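Local coordinates for agmatinase (PDB 1WOH) that hydrolyses agmatine to putrescine and urea, as a manganese-dependent member of the arginase (ureohydrolase) family whose subunits each bind two manganese ions, at the interface of chains A and B and the interface of chains A and C. Residues are numbered along the deposited sequence; one frame, centred on the assembly and turned at random. Chains: chain A/B/C, agmatinase.

Contact 1: the interface of chains A and B. Residues chain A 8-9; chain B 37, 49-50, 53.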
ATOM      1  N   PRO A   8     -21.194  -8.319   4.859  1.00 29.84           N
ATOM      2  CA  PRO A   8     -20.186  -8.706   3.861  1.00 29.49           C
ATOM      3  C   PRO A   8     -18.885  -9.277   4.435  1.00 28.28           C
ATOM      4  O   PRO A   8     -18.274 -10.164   3.840  1.00 27.80           O
ATOM      5  CB  PRO A   8     -19.955  -7.410   3.088  1.00 29.06           C
ATOM      6  CG  PRO A   8     -21.300  -6.759   3.139  1.00 29.48           C
ATOM      7  CD  PRO A   8     -21.706  -6.965   4.584  1.00 29.96           C
ATOM      8  N   TYR A   9     -18.462  -8.772   5.589  1.00 27.43           N
ATOM      9  CA  TYR A   9     -17.223  -9.237   6.204  1.00 26.30           C
ATOM     10  C   TYR A   9     -17.372 -10.491   7.062  1.00 25.45           C
ATOM     11  O   TYR A   9     -16.397 -10.967   7.643  1.00 26.71           O
ATOM     12  CB  TYR A   9     -16.601  -8.126   7.048  1.00 27.28           C
ATOM     13  CG  TYR A   9     -17.564  -7.464   8.005  1.00 30.14           C
ATOM     14  CD1 TYR A   9     -18.392  -6.427   7.582  1.00 31.45           C
ATOM     15  CD2 TYR A   9     -17.645  -7.868   9.339  1.00 30.81           C
ATOM     16  CE1 TYR A   9     -19.273  -5.804   8.461  1.00 32.13           C
ATOM     17  CE2 TYR A   9     -18.525  -7.250  10.226  1.00 32.80           C
ATOM     18  CZ  TYR A   9     -19.334  -6.218   9.779  1.00 32.16           C
ATOM     19  OH  TYR A   9     -20.193  -5.591  10.650  1.00 33.91           O
TER
ATOM     20  N   PRO B  37     -16.161 -11.666  13.820  1.00 14.63           N
ATOM     21  CA  PRO B  37     -15.762 -10.465  13.069  1.00 15.88           C
ATOM     22  C   PRO B  37     -16.363  -9.185  13.626  1.00 16.10           C
ATOM     23  O   PRO B  37     -17.145  -8.506  12.960  1.00 18.05           O
ATOM     24  CB  PRO B  37     -16.250 -10.773  11.660  1.00 14.72           C
ATOM     25  CG  PRO B  37     -17.521 -11.521  11.917  1.00 16.62           C
ATOM     26  CD  PRO B  37     -17.147 -12.458  13.061  1.00 14.56           C
ATOM     27  N   ARG B  49     -12.132  -6.819  12.224  1.00 15.56           N
ATOM     28  CA  ARG B  49     -13.324  -7.523  11.759  1.00 15.55           C
ATOM     29  C   ARG B  49     -12.968  -8.433  10.589  1.00 14.75           C
ATOM     30  O   ARG B  49     -13.692  -9.381  10.284  1.00 16.27           O
ATOM     31  CB  ARG B  49     -14.407  -6.531  11.330  1.00 18.57           C
ATOM     32  CG  ARG B  49     -13.986  -5.612  10.207  1.00 22.54           C
ATOM     33  CD  ARG B  49     -14.664  -4.263  10.355  1.00 30.35           C
ATOM     34  NE  ARG B  49     -16.024  -4.255   9.847  1.00 33.59           N
ATOM     35  CZ  ARG B  49     -16.901  -3.287  10.092  1.00 33.81           C
ATOM     36  NH1 ARG B  49     -16.560  -2.257  10.851  1.00 35.27           N
ATOM     37  NH2 ARG B  49     -18.107  -3.337   9.555  1.00 34.64           N
ATOM     38  N   PHE B  50     -11.845  -8.146   9.940  1.00 14.72           N
ATOM     39  CA  PHE B  50     -11.393  -8.949   8.807  1.00 15.19           C
ATOM     40  C   PHE B  50     -10.378 -10.017   9.237  1.00 14.65           C
ATOM     41  O   PHE B  50      -9.955 -10.854   8.438  1.00 13.04           O
ATOM     42  CB  PHE B  50     -10.789  -8.028   7.745  1.00 19.58           C
ATOM     43  CG  PHE B  50     -11.805  -7.168   7.042  1.00 22.84           C
ATOM     44  CD1 PHE B  50     -12.773  -7.745   6.223  1.00 24.98           C
ATOM     45  CD2 PHE B  50     -11.790  -5.787   7.189  1.00 24.91           C
ATOM     46  CE1 PHE B  50     -13.712  -6.956   5.560  1.00 27.98           C
ATOM     47  CE2 PHE B  50     -12.725  -4.987   6.533  1.00 25.39           C
ATOM     48  CZ  PHE B  50     -13.687  -5.572   5.716  1.00 27.31           C
ATOM     49  N   ARG B  53     -11.177 -13.889   8.701  1.00 13.41           N
ATOM     50  CA  ARG B  53     -10.994 -14.304   7.317  1.00 14.02           C
ATOM     51  C   ARG B  53      -9.508 -14.394   6.983  1.00 11.99           C
ATOM     52  O   ARG B  53      -9.067 -15.355   6.354  1.00 13.63           O
ATOM     53  CB  ARG B  53     -11.694 -13.318   6.375  1.00 16.22           C
ATOM     54  CG  ARG B  53     -11.696 -13.741   4.911  1.00 20.36           C
ATOM     55  CD  ARG B  53     -12.753 -12.966   4.137  1.00 22.45           C
ATOM     56  NE  ARG B  53     -14.090 -13.254   4.650  1.00 24.23           N
ATOM     57  CZ  ARG B  53     -15.185 -12.575   4.324  1.00 24.69           C
ATOM     58  NH1 ARG B  53     -15.118 -11.557   3.475  1.00 21.78           N
ATOM     59  NH2 ARG B  53     -16.349 -12.910   4.861  1.00 23.95           N
TER
HETATM   60  O   HOH W   1     -13.463 -11.536   8.616  1.00 20.61           O
HETATM   61  O   HOH W   2     -16.716  -9.349   1.659  1.00 26.75           O
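The ring of A:Tyr9 has one face under the side chain of B:Arg49, whose NE lies 3.7 Å above the ring plane and over its centre, while the CB of B:Pro37 approaches the ring edge in plane. The guanidinium is not parallel to the phenol: the two planes stand 69° apart, and the CD1 edge of A:Tyr9 lies in the guanidinium plane at its rim. In this arginase-family enzyme the N-terminal arm of one subunit thus inserts its tyrosine against the 3-10 helix 48-50 of a two-fold-related neighbour. B:Arg49 also works within its own chain, its CG lying 3.7 Å above the B:Phe50 ring plane, displaced toward the rim. That phenyl group meets the root of the tyrosine, with B:Phe50 CE1 3.5 Å from A:Tyr9 CB. CG of A:Tyr9 sits between its backbone N and carbonyl carbon (chi1 49°), which swings the ring away from B:Phe50 and toward B:Arg49. An alanine in place of A:Tyr9 would probably leave the B:Arg49 side chain without the aromatic face beneath it and open a gap beside B:Pro37. Polar contacts involve the arm's backbone. B:Arg53 NH1 makes a weak hydrogen bond of 3.5 Å to the carbonyl A:Pro8 O, which meets the guanidinium edge together with a water that bridges the same two atoms. A second water joins A:Tyr9 O to B:Arg49 O, the latter at 2.7 Å, and also contacts B:Arg53 N.

Contact 2: the interface of chains A and C. Residues chain A 68-69; chain C 186, 191, 201, 203.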
ATOM      1  N   GLY A  68     -34.805  -4.504  -7.680  1.00 22.87           N
ATOM      2  CA  GLY A  68     -34.415  -3.172  -8.110  1.00 25.37           C
ATOM      3  C   GLY A  68     -35.324  -2.034  -7.685  1.00 27.28           C
ATOM      4  O   GLY A  68     -36.325  -2.236  -6.996  1.00 27.29           O
ATOM      5  N   LEU A  69     -34.972  -0.825  -8.110  1.00 28.16           N
ATOM      6  CA  LEU A  69     -35.745   0.362  -7.777  1.00 30.42           C
ATOM      7  C   LEU A  69     -37.194   0.246  -8.242  1.00 31.07           C
ATOM      8  O   LEU A  69     -38.096   0.800  -7.617  1.00 30.95           O
ATOM      9  CB  LEU A  69     -35.104   1.602  -8.403  1.00 30.38           C
ATOM     10  CG  LEU A  69     -35.805   2.931  -8.105  1.00 31.00           C
ATOM     11  CD1 LEU A  69     -35.859   3.170  -6.603  1.00 29.10           C
ATOM     12  CD2 LEU A  69     -35.061   4.059  -8.801  1.00 30.95           C
TER
ATOM     13  N   PHE C 186     -32.309  -2.492  -3.927  1.00 22.18           N
ATOM     14  CA  PHE C 186     -33.009  -1.348  -3.351  1.00 23.72           C
ATOM     15  C   PHE C 186     -33.998  -1.882  -2.319  1.00 24.39           C
ATOM     16  O   PHE C 186     -34.628  -2.911  -2.544  1.00 24.65           O
ATOM     17  CB  PHE C 186     -33.789  -0.571  -4.415  1.00 25.62           C
ATOM     18  CG  PHE C 186     -32.944   0.353  -5.243  1.00 29.01           C
ATOM     19  CD1 PHE C 186     -32.038  -0.149  -6.172  1.00 29.71           C
ATOM     20  CD2 PHE C 186     -33.057   1.730  -5.092  1.00 29.33           C
ATOM     21  CE1 PHE C 186     -31.255   0.715  -6.942  1.00 31.29           C
ATOM     22  CE2 PHE C 186     -32.281   2.601  -5.853  1.00 31.72           C
ATOM     23  CZ  PHE C 186     -31.376   2.091  -6.783  1.00 30.95           C
ATOM     24  N   VAL C 191     -38.166   2.514  -0.398  1.00 22.00           N
ATOM     25  CA  VAL C 191     -38.574   3.229  -1.601  1.00 23.48           C
ATOM     26  C   VAL C 191     -40.039   3.626  -1.481  1.00 24.64           C
ATOM     27  O   VAL C 191     -40.408   4.772  -1.737  1.00 23.63           O
ATOM     28  CB  VAL C 191     -38.395   2.348  -2.855  1.00 23.76           C
ATOM     29  CG1 VAL C 191     -38.968   3.049  -4.082  1.00 23.93           C
ATOM     30  CG2 VAL C 191     -36.921   2.041  -3.059  1.00 24.39           C
ATOM     31  N   ILE C 201     -36.899  10.886  -6.183  1.00 19.16           N
ATOM     32  CA  ILE C 201     -35.840   9.909  -6.399  1.00 19.24           C
ATOM     33  C   ILE C 201     -35.321  10.026  -7.829  1.00 17.78           C
ATOM     34  O   ILE C 201     -36.044   9.761  -8.791  1.00 18.07           O
ATOM     35  CB  ILE C 201     -36.374   8.487  -6.144  1.00 19.48           C
ATOM     36  CG1 ILE C 201     -36.862   8.379  -4.697  1.00 20.35           C
ATOM     37  CG2 ILE C 201     -35.297   7.462  -6.422  1.00 21.50           C
ATOM     38  CD1 ILE C 201     -37.510   7.053  -4.354  1.00 21.90           C
ATOM     39  N   PRO C 203     -32.513   8.523 -10.148  1.00 17.00           N
ATOM     40  CA  PRO C 203     -31.476   7.519 -10.416  1.00 17.16           C
ATOM     41  C   PRO C 203     -30.355   8.101 -11.272  1.00 17.85           C
ATOM     42  O   PRO C 203     -30.574   9.046 -12.029  1.00 16.25           O
ATOM     43  CB  PRO C 203     -32.238   6.420 -11.159  1.00 18.83           C
ATOM     44  CG  PRO C 203     -33.646   6.573 -10.648  1.00 18.81           C
ATOM     45  CD  PRO C 203     -33.821   8.065 -10.647  1.00 16.73           C
TER
HETATM   46  O   HOH W   3     -36.754  -2.686  -4.259  1.00 29.93           O
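With CG anti to its backbone N (chi1 -179°), A:Leu69 extends across the phenyl group of C:Phe186, whose own CG lies beside the backbone N (chi1 -79°) and presents a ring face to the leucine. CB of A:Leu69 stands over the middle of that face, 3.8 Å from the ring centroid, in a CH-pi contact. The two side chains cross at a slant, and the branch point of the leucine sends its methyl groups to different neighbours. CD1 reaches the CD2 side of the ring, 3.5 Å from C:Phe186 CD2, and also touches C:Val191, whose methyl CG2 lies 3.9 Å away on helix 188-196. CD2 points toward strand 200-203: it meets C:Pro203 CG at 3.4 Å, a close-packed pair a little inside the normal carbon-carbon separation, with the two side chains at about a right angle. C:Ile201 adds a looser touch through CG2 as it runs past the leucine in the opposite direction. These contacts are all between carbons; no nitrogen or oxygen of one chain directly reaches one of the other. Near the C:Phe186 backbone a water lies 2.8 Å from the carbonyl A:Gly68 O and 2.7 Å from C:Phe186 O, linking the two main chains. The leucine, carried on a loop just beyond strand 66-67, thereby packs as a hydrophobic side chain among four residues of the neighbouring subunit, and probably helps to fix how the two copies are oriented in the six-copy assembly.

Contact 3: the interface of chains A and C. Residues chain A 251-252, 288, 291; chain C 244, 246-247.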
ATOM      1  N   TYR A 251     -18.052   0.369 -16.987  1.00 10.73           N
ATOM      2  CA  TYR A 251     -18.791  -0.783 -16.486  1.00 11.33           C
ATOM      3  C   TYR A 251     -20.112  -0.871 -17.260  1.00 11.53           C
ATOM      4  O   TYR A 251     -20.520  -1.945 -17.695  1.00 11.33           O
ATOM      5  CB  TYR A 251     -19.074  -0.622 -14.984  1.00 10.08           C
ATOM      6  CG  TYR A 251     -19.912  -1.740 -14.380  1.00 10.37           C
ATOM      7  CD1 TYR A 251     -19.320  -2.757 -13.632  1.00 12.00           C
ATOM      8  CD2 TYR A 251     -21.301  -1.783 -14.567  1.00 12.52           C
ATOM      9  CE1 TYR A 251     -20.088  -3.794 -13.085  1.00 11.29           C
ATOM     10  CE2 TYR A 251     -22.078  -2.811 -14.026  1.00 13.08           C
ATOM     11  CZ  TYR A 251     -21.465  -3.813 -13.288  1.00 13.57           C
ATOM     12  OH  TYR A 251     -22.219  -4.839 -12.755  1.00 13.61           O
ATOM     13  N   ALA A 252     -20.768   0.275 -17.440  1.00 10.79           N
ATOM     14  CA  ALA A 252     -22.050   0.314 -18.144  1.00 11.02           C
ATOM     15  C   ALA A 252     -21.982  -0.216 -19.577  1.00 10.11           C
ATOM     16  O   ALA A 252     -22.866  -0.942 -20.022  1.00 11.90           O
ATOM     17  CB  ALA A 252     -22.600   1.741 -18.137  1.00 11.13           C
ATOM     18  N   LEU A 288     -16.415  -4.488  -8.172  1.00  8.68           N
ATOM     19  CA  LEU A 288     -17.125  -4.237  -9.410  1.00  9.08           C
ATOM     20  C   LEU A 288     -17.232  -5.461 -10.306  1.00 10.02           C
ATOM     21  O   LEU A 288     -18.269  -5.680 -10.929  1.00 11.07           O
ATOM     22  CB  LEU A 288     -16.466  -3.101 -10.192  1.00 10.01           C
ATOM     23  CG  LEU A 288     -17.053  -1.713  -9.914  1.00 12.01           C
ATOM     24  CD1 LEU A 288     -16.976  -1.411  -8.423  1.00 13.03           C
ATOM     25  CD2 LEU A 288     -16.314  -0.664 -10.732  1.00 11.70           C
ATOM     26  N   ARG A 291     -19.799  -7.927  -9.058  1.00 12.99           N
ATOM     27  CA  ARG A 291     -21.132  -7.432  -9.380  1.00 13.03           C
ATOM     28  C   ARG A 291     -21.444  -7.684 -10.851  1.00 12.61           C
ATOM     29  O   ARG A 291     -22.570  -8.034 -11.207  1.00 11.60           O
ATOM     30  CB  ARG A 291     -21.257  -5.933  -9.094  1.00 15.57           C
ATOM     31  CG  ARG A 291     -22.670  -5.439  -9.373  1.00 17.20           C
ATOM     32  CD  ARG A 291     -22.793  -3.935  -9.417  1.00 21.49           C
ATOM     33  NE  ARG A 291     -23.731  -3.555 -10.471  1.00 21.66           N
ATOM     34  CZ  ARG A 291     -24.353  -2.385 -10.542  1.00 21.62           C
ATOM     35  NH1 ARG A 291     -24.152  -1.463  -9.612  1.00 22.67           N
ATOM     36  NH2 ARG A 291     -25.163  -2.135 -11.562  1.00 22.11           N
TER
ATOM     37  N   PRO C 244     -18.415   1.027  -2.875  1.00 15.90           N
ATOM     38  CA  PRO C 244     -18.546   1.691  -4.173  1.00 16.93           C
ATOM     39  C   PRO C 244     -19.510   0.989  -5.124  1.00 16.19           C
ATOM     40  O   PRO C 244     -19.665  -0.233  -5.087  1.00 15.69           O
ATOM     41  CB  PRO C 244     -17.113   1.698  -4.698  1.00 16.74           C
ATOM     42  CG  PRO C 244     -16.564   0.423  -4.165  1.00 15.59           C
ATOM     43  CD  PRO C 244     -17.080   0.418  -2.733  1.00 18.05           C
ATOM     44  N   PRO C 246     -20.496   1.031  -9.328  1.00 10.84           N
ATOM     45  CA  PRO C 246     -20.048   1.535 -10.630  1.00 11.11           C
ATOM     46  C   PRO C 246     -20.981   2.548 -11.283  1.00 10.23           C
ATOM     47  O   PRO C 246     -22.159   2.652 -10.917  1.00 12.54           O
ATOM     48  CB  PRO C 246     -19.923   0.262 -11.466  1.00 10.60           C
ATOM     49  CG  PRO C 246     -20.994  -0.621 -10.893  1.00 11.32           C
ATOM     50  CD  PRO C 246     -20.846  -0.398  -9.400  1.00 11.10           C
ATOM     51  N   ASP C 247     -20.427   3.276 -12.249  1.00 11.62           N
ATOM     52  CA  ASP C 247     -21.135   4.269 -13.050  1.00 11.35           C
ATOM     53  C   ASP C 247     -21.842   5.339 -12.237  1.00 12.07           C
ATOM     54  O   ASP C 247     -23.069   5.450 -12.250  1.00 14.12           O
ATOM     55  CB  ASP C 247     -22.116   3.557 -13.980  1.00 13.65           C
ATOM     56  CG  ASP C 247     -21.443   2.470 -14.809  1.00  9.84           C
ATOM     57  OD1 ASP C 247     -20.499   2.781 -15.570  1.00 13.28           O
ATOM     58  OD2 ASP C 247     -21.853   1.302 -14.692  1.00 14.02           O
TER
HETATM   59  O   HOH W   4     -17.784   2.632 -15.183  1.00 10.45           O
HETATM   60  O   HOH W   5     -24.407   1.083 -10.515  1.00 27.85           O
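Apolar contacts centre on C:Pro246, which enters between A:Tyr251, A:Leu288 and A:Arg291. Its CG lies over the tyrosine ring, 3.7 Å from the centroid in a CH-pi contact, and its CB touches A:Tyr251 CG at 3.5 Å. The same proline CG also sits 3.4 Å above the guanidinium plane of A:Arg291, toward its rim, while A:Leu288 packs past CB through its CD2 methyl. CG of A:Tyr251 is anti to the backbone N (chi1 177°), which turns a ring face toward this proline.

Direct hydrogen bonding falls to C:Asp247. The backbone N-H of A:Ala252, in the first turn of helix 251-264, donates to C:Asp247 OD1 at 3.1 Å, meeting the carboxylate on its syn side and 22° out of its plane. This resembles a helix N-cap supplied by another subunit, and the helix end would be expected to favour the negative carboxylate. Within chain A, a weak hydrogen bond from A:Arg291 NE to A:Tyr251 OH may help keep the two side chains that flank the proline together.

Waters add further polar links. One joins A:Tyr251 N to C:Asp247 OD1, a second, water-mediated tie from the carboxylate to the helix start. Another lies 2.7 Å from A:Arg291 NH1 and 2.8 Å from the carbonyl C:Pro246 O.

Contact 4: the interface of chains A and C. Residues chain A 281-282; chain C 279-281.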
ATOM      1  N   PRO A 281      -5.265  -1.731  -4.479  1.00 11.45           N
ATOM      2  CA  PRO A 281      -5.476  -1.663  -3.032  1.00 13.49           C
ATOM      3  C   PRO A 281      -6.790  -1.023  -2.595  1.00 13.52           C
ATOM      4  O   PRO A 281      -7.138  -1.073  -1.420  1.00 15.30           O
ATOM      5  CB  PRO A 281      -4.250  -0.900  -2.535  1.00 12.49           C
ATOM      6  CG  PRO A 281      -3.877  -0.043  -3.697  1.00 15.85           C
ATOM      7  CD  PRO A 281      -4.081  -0.952  -4.883  1.00 13.55           C
ATOM      8  N   THR A 282      -7.519  -0.422  -3.530  1.00 12.52           N
ATOM      9  CA  THR A 282      -8.797   0.196  -3.186  1.00 10.45           C
ATOM     10  C   THR A 282      -9.867  -0.879  -3.130  1.00 11.31           C
ATOM     11  O   THR A 282     -10.938  -0.677  -2.555  1.00 11.02           O
ATOM     12  CB  THR A 282      -9.248   1.244  -4.232  1.00 10.74           C
ATOM     13  OG1 THR A 282      -9.690   0.574  -5.423  1.00 10.29           O
ATOM     14  CG2 THR A 282      -8.105   2.200  -4.563  1.00 10.30           C
TER
ATOM     15  N   LEU C 279      -8.838   3.688   2.147  1.00 13.64           N
ATOM     16  CA  LEU C 279      -9.155   2.876   0.979  1.00 14.06           C
ATOM     17  C   LEU C 279      -8.677   3.473  -0.346  1.00 15.03           C
ATOM     18  O   LEU C 279      -8.908   2.902  -1.412  1.00 17.09           O
ATOM     19  CB  LEU C 279     -10.662   2.604   0.928  1.00 14.12           C
ATOM     20  CG  LEU C 279     -11.173   1.753   2.094  1.00 15.95           C
ATOM     21  CD1 LEU C 279     -12.681   1.527   1.961  1.00 16.04           C
ATOM     22  CD2 LEU C 279     -10.445   0.412   2.105  1.00 17.06           C
ATOM     23  N   ASP C 280      -8.014   4.621  -0.277  1.00 11.84           N
ATOM     24  CA  ASP C 280      -7.480   5.260  -1.473  1.00 10.81           C
ATOM     25  C   ASP C 280      -6.070   5.759  -1.195  1.00 12.34           C
ATOM     26  O   ASP C 280      -5.870   6.912  -0.786  1.00 12.03           O
ATOM     27  CB  ASP C 280      -8.354   6.431  -1.927  1.00 10.81           C
ATOM     28  CG  ASP C 280      -7.815   7.097  -3.179  1.00 12.93           C
ATOM     29  OD1 ASP C 280      -8.384   8.120  -3.626  1.00 10.76           O
ATOM     30  OD2 ASP C 280      -6.809   6.587  -3.727  1.00 11.35           O
ATOM     31  N   PRO C 281      -5.070   4.891  -1.402  1.00 12.50           N
ATOM     32  CA  PRO C 281      -3.669   5.254  -1.170  1.00 13.37           C
ATOM     33  C   PRO C 281      -3.143   6.322  -2.131  1.00 13.28           C
ATOM     34  O   PRO C 281      -2.025   6.799  -1.955  1.00 15.75           O
ATOM     35  CB  PRO C 281      -2.939   3.921  -1.316  1.00 14.46           C
ATOM     36  CG  PRO C 281      -3.774   3.203  -2.332  1.00 15.60           C
ATOM     37  CD  PRO C 281      -5.179   3.487  -1.839  1.00 12.53           C
TER
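A:Pro281 and C:Pro281, the same residue in two subunits, meet tip to tip through their ring carbons, with A:Pro281 CG 3.5 Å from C:Pro281 CG and the two rings set obliquely to each other. Beside them the side chain of A:Thr282 faces the carbonyl oxygen of C:Leu279: both A:Thr282 CB and A:Thr282 CG2 lie 3.3 Å from C:Leu279 O. This methyl also approaches CD of C:Pro281, the two side chains standing at about a right angle. No nitrogen or oxygen of one subunit comes within bonding distance of the other here, and the patch is held by van der Waals contact.

The torsions behind these contacts set the groups in place. A:Thr282 puts CG2 anti to its carbonyl carbon and OG1 between N and carbonyl carbon (chi1 73°), turning the methyl toward chain C. Further out, in chain C, the proline ring restrains the backbone just after C:Asp280. An alanine in place of C:Pro281 would probably leave A:Pro281 CG without its opposing ring carbon and free the local backbone to turn.

Both prolines lie in the short loop between the 3-10 helix 277-279 and helix 284-302, close to the centre of the six-copy assembly, where the loops of chains A and C meet.

Contact 1 belongs to the two-fold interface of chains A and B, whereas contacts 2, 3 and 4 sample the A–C interface, which is not an exact two-fold. Along the latter, the C-alpha centres of contacts 2 and 3 lie about 16 Å apart and those of contacts 3 and 4 about 17 Å, with about 28 Å between contacts 2 and 4. Chain A contributes helices 251-264 and 284-302 to contact 3, and the loop leading into the second to contact 4. The C-alpha centres of contacts 1 and 4 are about 18 Å apart, so the two kinds of interface come close together, as would suit a hexamer built from both.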